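Long-range contact in protein BA_2500 (PDB 4GUC), which is of unknown function, a Bacillus anthracis protein of a domain family in the E-set clan, whose members commonly have immunoglobulin-like folds: residues 11-20 against 101-112. Residues are numbered along the deposited sequence; the frame is centred on the assembly and turned at random. Where two conformers were deposited one is given.
Sequences WRWQNYFLLH and VAVMKLGENYYY
Trp-11 lies flat against the hairpin, with CB of Lys-105 over one face of its six-membered ring, 3.6 Å from the centroid of that ring and 16° off its normal, a CH-pi contact. CE1 of Tyr-110 comes to the same face nearer CG, the two rings inclined and neither stacked nor edge-to-face, while the carbonyl oxygen of Val-103 meets the indole edge at CZ3. The phenol of Tyr-110 rises from the sheet between the two tryptophans, and the edge of Trp-13 is turned toward its face in an offset edge-to-face pair. Such a three-ring cluster illustrates how aromatic side chains can fasten an irregular segment to a sheet, here helped by a polar link: Arg-12 N donates to Tyr-110 OH over 3.2 Å, at 158°. Farther out, one water bridges Arg-12 NH2 to OE1 and the carbonyl oxygen of Glu-108 in the type II' turn, and a second, held only weakly by NE, also donates to that carbonyl.

At the helix, Leu-19 takes over. With CG anti to the backbone N (chi1 179°), it sets CD2 down over the sheet among the side chains of Val-101, Val-103 and Tyr-112, 3.7 Å from CG2 of Val-103 and 3.9 Å from CD1 of Tyr-112. The phenol of Tyr-112 runs alongside Leu-19, pointing the other way, and ends in a short hydrogen bond: its OH, near the imidazole plane at the edge, is 2.6 Å from ND1 of His-20.

Tyr-16 sets its CE1 edge against Val-101 CG2, its hydroxyl hydrogen-bonded to Ser-115 N. Helix 16-22, N-capped by Asn-15, and the loop before it thus cover one side of the antiparallel hairpin of strands 98-106 and 109-119; Ala-102 and Met-104 point away from them, toward strand 39-45, and Trp-11 reaches on to Tyr-57 of strand 53-59.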
ATOM      1  N   TRP A  11       7.083   3.960   8.689  1.00 13.17           N
ATOM      2  CA  TRP A  11       7.572   4.238   7.334  1.00 13.19           C
ATOM      3  C   TRP A  11       7.850   5.723   7.123  1.00 13.38           C
ATOM      4  O   TRP A  11       7.274   6.588   7.770  1.00 14.37           O
ATOM      5  CB  TRP A  11       6.698   3.535   6.315  1.00 11.83           C
ATOM      6  CG  TRP A  11       6.941   2.045   6.297  1.00 12.79           C
ATOM      7  CD1 TRP A  11       7.559   1.266   7.246  1.00 13.24           C
ATOM      8  CD2 TRP A  11       6.368   1.138   5.354  1.00 10.30           C
ATOM      9  NE1 TRP A  11       7.489  -0.065   6.888  1.00 12.07           N
ATOM     10  CE2 TRP A  11       6.761  -0.172   5.728  1.00 12.06           C
ATOM     11  CE3 TRP A  11       5.633   1.307   4.182  1.00 10.96           C
ATOM     12  CZ2 TRP A  11       6.398  -1.300   4.975  1.00 12.01           C
ATOM     13  CZ3 TRP A  11       5.259   0.187   3.471  1.00 10.08           C
ATOM     14  CH2 TRP A  11       5.646  -1.082   3.864  1.00 11.30           C
ATOM     15  N   ARG A  12       8.719   6.016   6.174  0.50 12.96           N
ATOM     16  CA  ARG A  12       9.137   7.389   5.959  0.50 13.55           C
ATOM     17  C   ARG A  12       8.064   8.409   5.554  0.50 14.33           C
ATOM     18  O   ARG A  12       8.025   9.501   6.120  0.50 15.98           O
ATOM     19  CB  ARG A  12      10.300   7.414   4.965  0.50 13.26           C
ATOM     20  CG  ARG A  12      11.010   8.770   4.931  0.50 14.93           C
ATOM     21  CD  ARG A  12      12.240   8.756   4.036  0.50 18.99           C
ATOM     22  NE  ARG A  12      13.194   7.729   4.439  0.50 21.07           N
ATOM     23  CZ  ARG A  12      14.161   7.894   5.343  0.50 21.26           C
ATOM     24  NH1 ARG A  12      14.327   9.055   5.953  0.50 24.75           N
ATOM     25  NH2 ARG A  12      14.973   6.891   5.622  0.50 22.59           N
ATOM     26  N   TRP A  13       7.202   8.059   4.608  1.00 14.72           N
ATOM     27  CA  TRP A  13       6.171   8.981   4.121  1.00 13.73           C
ATOM     28  C   TRP A  13       4.797   8.658   4.688  1.00 13.32           C
ATOM     29  O   TRP A  13       4.197   7.632   4.350  1.00 17.15           O
ATOM     30  CB  TRP A  13       6.148   8.921   2.596  1.00 15.05           C
ATOM     31  CG  TRP A  13       7.501   9.060   1.987  1.00 14.23           C
ATOM     32  CD1 TRP A  13       8.173   8.116   1.261  1.00 16.47           C
ATOM     33  CD2 TRP A  13       8.395  10.167   2.135  1.00 16.48           C
ATOM     34  NE1 TRP A  13       9.405   8.599   0.892  1.00 16.11           N
ATOM     35  CE2 TRP A  13       9.565   9.854   1.423  1.00 17.69           C
ATOM     36  CE3 TRP A  13       8.305  11.413   2.771  1.00 15.98           C
ATOM     37  CZ2 TRP A  13      10.649  10.738   1.344  1.00 20.09           C
ATOM     38  CZ3 TRP A  13       9.378  12.300   2.688  1.00 18.93           C
ATOM     39  CH2 TRP A  13      10.539  11.953   1.983  1.00 20.49           C
ATOM     40  N   GLN A  14       4.254   9.566   5.493  0.50 14.20           N
ATOM     41  CA  GLN A  14       2.942   9.346   6.106  0.50 13.95           C
ATOM     42  C   GLN A  14       1.941  10.397   5.661  0.50 12.43           C
ATOM     43  O   GLN A  14       0.915  10.598   6.293  0.50 11.49           O
ATOM     44  CB  GLN A  14       3.057   9.400   7.624  0.50 14.74           C
ATOM     45  CG  GLN A  14       4.094   8.468   8.231  0.50 18.76           C
ATOM     46  CD  GLN A  14       3.726   7.043   8.156  0.50 19.68           C
ATOM     47  OE1 GLN A  14       2.551   6.685   8.156  0.50 23.82           O
ATOM     48  NE2 GLN A  14       4.733   6.192   8.141  0.50 18.10           N
ATOM     49  N   ASN A  15       2.295  11.109   4.603  1.00 12.90           N
ATOM     50  CA  ASN A  15       1.446  12.111   4.009  1.00 12.13           C
ATOM     51  C   ASN A  15       1.403  11.802   2.509  1.00 11.88           C
ATOM     52  O   ASN A  15       2.459  11.581   1.912  1.00 11.91           O
ATOM     53  CB  ASN A  15       2.075  13.476   4.330  1.00 14.86           C
ATOM     54  CG  ASN A  15       1.406  14.576   3.672  1.00 16.45           C
ATOM     55  OD1 ASN A  15       1.680  14.825   2.488  1.00 20.03           O
ATOM     56  ND2 ASN A  15       0.639  15.350   4.426  1.00 20.19           N
ATOM     57  N   TYR A  16       0.203  11.829   1.909  1.00 10.38           N
ATOM     58  CA  TYR A  16       0.057  11.477   0.494  1.00 10.84           C
ATOM     59  C   TYR A  16       0.863  12.409  -0.414  1.00 10.82           C
ATOM     60  O   TYR A  16       1.496  11.948  -1.356  1.00 10.70           O
ATOM     61  CB  TYR A  16      -1.390  11.319   0.039  1.00 11.75           C
ATOM     62  CG  TYR A  16      -1.479  10.693  -1.326  1.00 11.44           C
ATOM     63  CD1 TYR A  16      -1.490   9.302  -1.470  1.00 12.03           C
ATOM     64  CD2 TYR A  16      -1.513  11.461  -2.474  1.00 11.23           C
ATOM     65  CE1 TYR A  16      -1.543   8.707  -2.710  1.00 12.18           C
ATOM     66  CE2 TYR A  16      -1.568  10.876  -3.701  1.00 12.81           C
ATOM     67  CZ  TYR A  16      -1.583   9.503  -3.840  1.00 11.55           C
ATOM     68  OH  TYR A  16      -1.630   8.913  -5.105  1.00 13.12           O
ATOM     69  N   PHE A  17       0.835  13.717  -0.174  1.00 10.91           N
ATOM     70  CA  PHE A  17       1.607  14.631  -1.001  1.00 10.40           C
ATOM     71  C   PHE A  17       3.090  14.211  -1.007  1.00 11.92           C
ATOM     72  O   PHE A  17       3.728  14.128  -2.063  1.00 11.78           O
ATOM     73  CB  PHE A  17       1.489  16.081  -0.521  1.00 12.14           C
ATOM     74  CG  PHE A  17       2.260  17.055  -1.363  1.00 12.59           C
ATOM     75  CD1 PHE A  17       1.664  17.740  -2.401  1.00 14.39           C
ATOM     76  CD2 PHE A  17       3.616  17.280  -1.134  1.00 15.07           C
ATOM     77  CE1 PHE A  17       2.396  18.639  -3.178  1.00 14.82           C
ATOM     78  CE2 PHE A  17       4.341  18.162  -1.909  1.00 14.63           C
ATOM     79  CZ  PHE A  17       3.721  18.822  -2.941  1.00 15.32           C
ATOM     80  N   LEU A  18       3.652  13.926   0.173  1.00 11.04           N
ATOM     81  CA  LEU A  18       5.059  13.555   0.245  1.00 12.83           C
ATOM     82  C   LEU A  18       5.328  12.219  -0.409  1.00 12.58           C
ATOM     83  O   LEU A  18       6.339  12.067  -1.123  1.00 13.41           O
ATOM     84  CB  LEU A  18       5.569  13.641   1.678  1.00 13.15           C
ATOM     85  CG  LEU A  18       5.714  15.072   2.259  1.00 15.29           C
ATOM     86  CD1 LEU A  18       6.137  14.983   3.737  1.00 17.28           C
ATOM     87  CD2 LEU A  18       6.702  15.897   1.470  1.00 17.30           C
ATOM     88  N   LEU A  19       4.428  11.281  -0.224  1.00 11.87           N
ATOM     89  CA  LEU A  19       4.565   9.950  -0.854  1.00 11.69           C
ATOM     90  C   LEU A  19       4.590  10.112  -2.372  1.00 12.84           C
ATOM     91  O   LEU A  19       5.489   9.616  -3.066  1.00 12.86           O
ATOM     92  CB  LEU A  19       3.383   9.054  -0.437  1.00 11.42           C
ATOM     93  CG  LEU A  19       3.391   7.641  -1.033  1.00 11.31           C
ATOM     94  CD1 LEU A  19       4.539   6.816  -0.395  1.00 11.42           C
ATOM     95  CD2 LEU A  19       2.040   6.967  -0.912  1.00 12.61           C
ATOM     96  N   HIS A  20       3.630  10.861  -2.885  1.00 12.19           N
ATOM     97  CA  HIS A  20       3.500  11.065  -4.313  1.00 12.51           C
ATOM     98  C   HIS A  20       4.650  11.848  -4.897  1.00 12.65           C
ATOM     99  O   HIS A  20       4.898  11.749  -6.103  1.00 13.98           O
ATOM    100  CB  HIS A  20       2.110  11.701  -4.528  1.00 13.15           C
ATOM    101  CG  HIS A  20       1.714  11.984  -5.931  1.00 13.69           C
ATOM    102  ND1 HIS A  20       1.639  11.006  -6.891  1.00 14.88           N
ATOM    103  CD2 HIS A  20       1.154  13.091  -6.471  1.00 15.13           C
ATOM    104  CE1 HIS A  20       1.153  11.524  -8.003  1.00 17.38           C
ATOM    105  NE2 HIS A  20       0.836  12.785  -7.773  1.00 16.56           N
ATOM    106  N   VAL A 101      -4.235   3.659  -0.448  1.00  9.50           N
ATOM    107  CA  VAL A 101      -3.036   3.559  -1.280  1.00  9.77           C
ATOM    108  C   VAL A 101      -2.201   2.403  -0.807  1.00  9.28           C
ATOM    109  O   VAL A 101      -2.143   2.127   0.394  1.00 10.14           O
ATOM    110  CB  VAL A 101      -2.173   4.865  -1.308  1.00 10.68           C
ATOM    111  CG1 VAL A 101      -1.687   5.263   0.063  1.00 11.06           C
ATOM    112  CG2 VAL A 101      -0.998   4.749  -2.309  1.00 11.67           C
ATOM    113  N   ALA A 102      -1.602   1.666  -1.751  1.00  9.90           N
ATOM    114  CA  ALA A 102      -0.723   0.550  -1.436  1.00 10.90           C
ATOM    115  C   ALA A 102       0.715   1.036  -1.598  1.00 10.39           C
ATOM    116  O   ALA A 102       1.081   1.626  -2.630  1.00 10.94           O
ATOM    117  CB  ALA A 102      -0.987  -0.666  -2.327  1.00 11.25           C
ATOM    118  N   VAL A 103       1.529   0.774  -0.577  1.00  9.97           N
ATOM    119  CA  VAL A 103       2.919   1.183  -0.541  1.00  9.04           C
ATOM    120  C   VAL A 103       3.805  -0.013  -0.246  1.00 10.76           C
ATOM    121  O   VAL A 103       3.466  -0.822   0.619  1.00 10.73           O
ATOM    122  CB  VAL A 103       3.150   2.255   0.581  1.00 10.09           C
ATOM    123  CG1 VAL A 103       4.598   2.686   0.694  1.00 11.20           C
ATOM    124  CG2 VAL A 103       2.234   3.463   0.343  1.00 10.25           C
HETATM  125  N   MSE A 104       4.923  -0.139  -0.959  1.00  9.22           N
HETATM  126  CA  MSE A 104       5.887  -1.183  -0.724  1.00  9.53           C
HETATM  127  C   MSE A 104       7.201  -0.613  -0.244  1.00 10.21           C
HETATM  128  O   MSE A 104       7.707   0.375  -0.819  1.00 10.87           O
HETATM  129  CB  MSE A 104       6.146  -2.020  -1.978  1.00 10.61           C
HETATM  130  CG  MSE A 104       7.097  -3.217  -1.725  1.00  9.81           C
HETATM  131 SE   MSE A 104       7.427  -4.397  -3.193  1.00 14.19          SE
HETATM  132  CE  MSE A 104       8.451  -3.211  -4.283  1.00 13.72           C
ATOM    133  N   LYS A 105       7.730  -1.176   0.839  1.00 10.18           N
ATOM    134  CA  LYS A 105       9.046  -0.812   1.350  1.00  9.88           C
ATOM    135  C   LYS A 105       9.968  -1.960   0.895  1.00 10.44           C
ATOM    136  O   LYS A 105       9.667  -3.145   1.126  1.00 12.85           O
ATOM    137  CB  LYS A 105       9.071  -0.687   2.850  1.00 10.42           C
ATOM    138  CG  LYS A 105      10.492  -0.305   3.398  1.00 13.01           C
ATOM    139  CD  LYS A 105      10.450  -0.114   4.871  1.00 12.74           C
ATOM    140  CE  LYS A 105      11.797   0.259   5.475  1.00 19.15           C
ATOM    141  NZ  LYS A 105      12.806  -0.833   5.359  1.00 19.62           N
ATOM    142  N   LEU A 106      11.090  -1.613   0.264  1.00 11.29           N
ATOM    143  CA  LEU A 106      12.055  -2.620  -0.225  1.00 11.48           C
ATOM    144  C   LEU A 106      13.399  -2.031   0.127  1.00 13.15           C
ATOM    145  O   LEU A 106      13.886  -1.108  -0.526  1.00 12.63           O
ATOM    146  CB  LEU A 106      11.920  -2.835  -1.714  1.00 12.05           C
ATOM    147  CG  LEU A 106      12.740  -3.949  -2.330  1.00 12.38           C
ATOM    148  CD1 LEU A 106      12.297  -5.319  -1.793  1.00 12.75           C
ATOM    149  CD2 LEU A 106      12.635  -3.892  -3.859  1.00 14.97           C
ATOM    150  N   GLY A 107      14.011  -2.553   1.173  1.00 14.13           N
ATOM    151  CA  GLY A 107      15.277  -1.954   1.627  1.00 14.66           C
ATOM    152  C   GLY A 107      14.979  -0.541   2.116  1.00 14.34           C
ATOM    153  O   GLY A 107      14.012  -0.318   2.827  1.00 16.55           O
ATOM    154  N   GLU A 108      15.774   0.436   1.686  1.00 19.86           N
ATOM    155  CA  GLU A 108      15.575   1.824   2.095  1.00 20.68           C
ATOM    156  C   GLU A 108      14.669   2.586   1.123  1.00 19.64           C
ATOM    157  O   GLU A 108      14.430   3.784   1.316  1.00 20.78           O
ATOM    158  CB  GLU A 108      16.931   2.550   2.090  1.00 23.36           C
ATOM    159  CG  GLU A 108      18.001   1.998   2.996  1.00 29.23           C
ATOM    160  CD  GLU A 108      17.735   2.242   4.470  1.00 38.02           C
ATOM    161  OE1 GLU A 108      16.662   2.813   4.794  1.00 41.72           O
ATOM    162  OE2 GLU A 108      18.621   1.903   5.301  1.00 45.00           O
ATOM    163  N   ASN A 109      14.140   1.912   0.099  1.00 16.23           N
ATOM    164  CA  ASN A 109      13.329   2.565  -0.920  1.00 14.78           C
ATOM    165  C   ASN A 109      11.848   2.273  -0.804  1.00 13.37           C
ATOM    166  O   ASN A 109      11.432   1.237  -0.284  1.00 12.62           O
ATOM    167  CB  ASN A 109      13.851   2.125  -2.296  1.00 16.95           C
ATOM    168  CG  ASN A 109      15.311   2.539  -2.533  1.00 20.51           C
ATOM    169  OD1 ASN A 109      15.749   3.618  -2.114  1.00 25.27           O
ATOM    170  ND2 ASN A 109      16.073   1.663  -3.168  1.00 23.68           N
ATOM    171  N   TYR A 110      11.048   3.183  -1.337  1.00 11.58           N
ATOM    172  CA  TYR A 110       9.606   3.074  -1.304  1.00 11.51           C
ATOM    173  C   TYR A 110       8.988   3.181  -2.687  1.00 11.94           C
ATOM    174  O   TYR A 110       9.456   3.956  -3.520  1.00 13.73           O
ATOM    175  CB  TYR A 110       8.994   4.137  -0.408  1.00 12.13           C
ATOM    176  CG  TYR A 110       9.358   3.962   1.053  1.00 12.48           C
ATOM    177  CD1 TYR A 110       8.588   3.189   1.893  1.00 11.96           C
ATOM    178  CD2 TYR A 110      10.465   4.582   1.589  1.00 12.44           C
ATOM    179  CE1 TYR A 110       8.905   3.060   3.230  1.00 12.98           C
ATOM    180  CE2 TYR A 110      10.805   4.430   2.902  1.00 13.51           C
ATOM    181  CZ  TYR A 110      10.013   3.643   3.721  1.00 12.39           C
ATOM    182  OH  TYR A 110      10.309   3.514   5.072  1.00 16.21           O
ATOM    183  N   TYR A 111       7.917   2.417  -2.870  1.00 11.00           N
ATOM    184  CA  TYR A 111       7.133   2.317  -4.104  1.00 11.29           C
ATOM    185  C   TYR A 111       5.656   2.414  -3.812  1.00 10.91           C
ATOM    186  O   TYR A 111       5.250   2.108  -2.673  1.00 11.33           O
ATOM    187  CB  TYR A 111       7.419   0.965  -4.770  1.00 12.35           C
ATOM    188  CG  TYR A 111       8.900   0.769  -5.019  1.00 13.69           C
ATOM    189  CD1 TYR A 111       9.471   1.164  -6.209  1.00 17.94           C
ATOM    190  CD2 TYR A 111       9.735   0.236  -4.036  1.00 15.25           C
ATOM    191  CE1 TYR A 111      10.868   1.038  -6.426  1.00 19.55           C
ATOM    192  CE2 TYR A 111      11.102   0.103  -4.239  1.00 17.73           C
ATOM    193  CZ  TYR A 111      11.655   0.488  -5.427  1.00 19.66           C
ATOM    194  OH  TYR A 111      13.029   0.333  -5.612  1.00 25.41           O
ATOM    195  N   TYR A 112       4.840   2.891  -4.748  1.00  9.81           N
ATOM    196  CA  TYR A 112       3.405   2.979  -4.482  1.00 10.39           C
ATOM    197  C   TYR A 112       2.637   2.787  -5.770  1.00 11.35           C
ATOM    198  O   TYR A 112       3.222   2.855  -6.851  1.00 11.91           O
ATOM    199  CB  TYR A 112       3.059   4.292  -3.768  1.00 10.73           C
ATOM    200  CG  TYR A 112       3.073   5.519  -4.627  1.00 10.44           C
ATOM    201  CD1 TYR A 112       1.943   6.354  -4.749  1.00 11.52           C
ATOM    202  CD2 TYR A 112       4.203   5.866  -5.364  1.00 13.71           C
ATOM    203  CE1 TYR A 112       1.961   7.477  -5.581  1.00 11.69           C
ATOM    204  CE2 TYR A 112       4.216   6.980  -6.166  1.00 14.92           C
ATOM    205  CZ  TYR A 112       3.092   7.769  -6.298  1.00 12.13           C
ATOM    206  OH  TYR A 112       3.171   8.870  -7.123  1.00 15.69           O
TER
HETATM  207  O   HOH W   1      14.577   4.222   4.470  0.50 21.41           O
HETATM  208  O   HOH W   2      13.790   6.498   1.701  0.50 22.54           O